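L-isoleucine-4-hydroxylase (Bacillus thuringiensis, PDB 6LNH) hydroxylates L-isoleucine to (4S)-4-hydroxy-L-isoleucine, using iron(II), molecular oxygen and 2-oxoglutarate, and also acts on several related aliphatic and sulfur-containing amino acids. Local coordinates at residues L40-E43 with E44-S47. Numbering follows the deposited sequence.
Sequences LQEE and ENHS
Leu40 and His46 illustrate how a loop residue can meet the first turn of the helix it leads into, a methyl group lying on a ring. Methyl CD2 of Leu40 sits over one face of the imidazole in a CH-pi contact, 4.3 Å from the centroid of the His46 ring and 19° off its normal. It is displaced toward the rim, where CE1 of His46 is the nearest ring atom, and the two side chains cross at about a right angle. His46 keeps CG anti to its carbonyl carbon (chi1 -64°), which swings the ring back toward the loop. Carbonyl O of Glu43 lies at the ring edge, in its plane, 3.5 Å from CD2 of His46. Ser233 of a second subunit packs on both Leu40 and His46, bringing the pair into a contact between chains.

In the fold, the turn ends the loop that runs from strand 31-34, an outermost strand, within this chain, of the large antiparallel sheet of this cupin-clan dioxygenase, to helix 44-54, away from the iron site.

Two backbone hydrogen bonds, each spanning three residues, form where the chain enters helix 44-54. Asn45 N donates to Glu42 O over 3.3 Å, meeting the oxygen from above the carbonyl plane, 69° out of it. His46 N makes a weak bond to Glu43 O at 3.4 Å.

Among the side chains beside the turn, CB of Glu42 rests against the amide group of Asn45, with CG of Asn45 3.7 Å away. CG of Glu44 lies 3.9 Å from CB of Glu42, and the bend at chi2 turns the Glu44 carboxylate back toward the backbone of Glu43.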
loop_
_atom_site.group_PDB
_atom_site.type_symbol
_atom_site.label_atom_id
_atom_site.label_comp_id
_atom_site.label_asym_id
_atom_site.label_seq_id
_atom_site.Cartn_x
_atom_site.Cartn_y
_atom_site.Cartn_z
ATOM N N LEU C 40 16.459 -9.095 15.018
ATOM C CA LEU C 40 15.366 -10.093 15.158
ATOM C C LEU C 40 15.930 -11.511 15.014
ATOM O O LEU C 40 15.440 -12.258 14.149
ATOM C CB LEU C 40 14.298 -9.807 14.099
ATOM C CG LEU C 40 13.510 -8.514 14.303
ATOM C CD1 LEU C 40 12.767 -8.128 13.036
ATOM C CD2 LEU C 40 12.544 -8.646 15.466
ATOM N N GLN C 41 16.920 -11.861 15.839
ATOM C CA GLN C 41 17.531 -13.214 15.788
ATOM C C GLN C 41 16.967 -14.065 16.931
ATOM O O GLN C 41 17.212 -15.282 16.933
ATOM C CB GLN C 41 19.055 -13.115 15.855
ATOM C CG GLN C 41 19.678 -12.528 14.599
ATOM C CD GLN C 41 19.231 -13.246 13.349
ATOM O OE1 GLN C 41 18.076 -13.162 12.938
ATOM N NE2 GLN C 41 20.154 -13.964 12.731
ATOM N N GLU C 42 16.245 -13.435 17.862
ATOM C CA GLU C 42 15.628 -14.153 19.008
ATOM C C GLU C 42 14.107 -14.033 18.887
ATOM O O GLU C 42 13.640 -12.978 18.434
ATOM C CB GLU C 42 16.104 -13.553 20.331
ATOM C CG GLU C 42 17.394 -14.165 20.843
ATOM C CD GLU C 42 18.655 -13.534 20.280
ATOM O OE1 GLU C 42 18.536 -12.683 19.378
ATOM O OE2 GLU C 42 19.753 -13.899 20.745
ATOM N N GLU C 43 13.367 -15.068 19.299
ATOM C CA GLU C 43 11.882 -15.039 19.202
ATOM C C GLU C 43 11.310 -14.082 20.253
ATOM O O GLU C 43 10.217 -13.536 20.016
ATOM C CB GLU C 43 11.298 -16.445 19.355
ATOM C CG GLU C 43 10.512 -16.905 18.140
ATOM C CD GLU C 43 9.091 -16.373 18.040
ATOM O OE1 GLU C 43 8.680 -15.605 18.932
ATOM O OE2 GLU C 43 8.397 -16.731 17.070
ATOM N N GLU C 44 12.022 -13.899 21.368
ATOM C CA GLU C 44 11.571 -12.992 22.455
ATOM C C GLU C 44 11.655 -11.539 21.970
ATOM O O GLU C 44 10.942 -10.687 22.527
ATOM C CB GLU C 44 12.423 -13.221 23.705
ATOM C CG GLU C 44 13.762 -13.872 23.406
ATOM C CD GLU C 44 13.752 -15.392 23.333
ATOM O OE1 GLU C 44 14.730 -16.009 23.800
ATOM O OE2 GLU C 44 12.774 -15.955 22.805
ATOM N N ASN C 45 12.499 -11.278 20.967
ATOM C CA ASN C 45 12.673 -9.910 20.409
ATOM C C ASN C 45 11.319 -9.372 19.930
ATOM O O ASN C 45 11.071 -8.169 20.111
ATOM C CB ASN C 45 13.733 -9.883 19.306
ATOM C CG ASN C 45 15.140 -10.058 19.838
ATOM O OD1 ASN C 45 16.053 -10.410 19.096
ATOM N ND2 ASN C 45 15.327 -9.813 21.124
ATOM N N HIS C 46 10.474 -10.235 19.355
ATOM C CA HIS C 46 9.116 -9.836 18.894
ATOM C C HIS C 46 8.302 -9.308 20.080
ATOM O O HIS C 46 7.565 -8.326 19.897
ATOM C CB HIS C 46 8.421 -11.013 18.202
ATOM C CG HIS C 46 9.114 -11.457 16.960
ATOM N ND1 HIS C 46 8.921 -10.836 15.748
ATOM C CD2 HIS C 46 10.005 -12.446 16.742
ATOM C CE1 HIS C 46 9.660 -11.425 14.833
ATOM N NE2 HIS C 46 10.332 -12.416 15.417
ATOM N N SER C 47 8.419 -9.958 21.241
ATOM C CA SER C 47 7.703 -9.522 22.464
ATOM C C SER C 47 8.301 -8.207 22.973
ATOM O O SER C 47 7.525 -7.351 23.419
ATOM C CB SER C 47 7.761 -10.586 23.523
ATOM O OG SER C 47 6.462 -11.068 23.823
#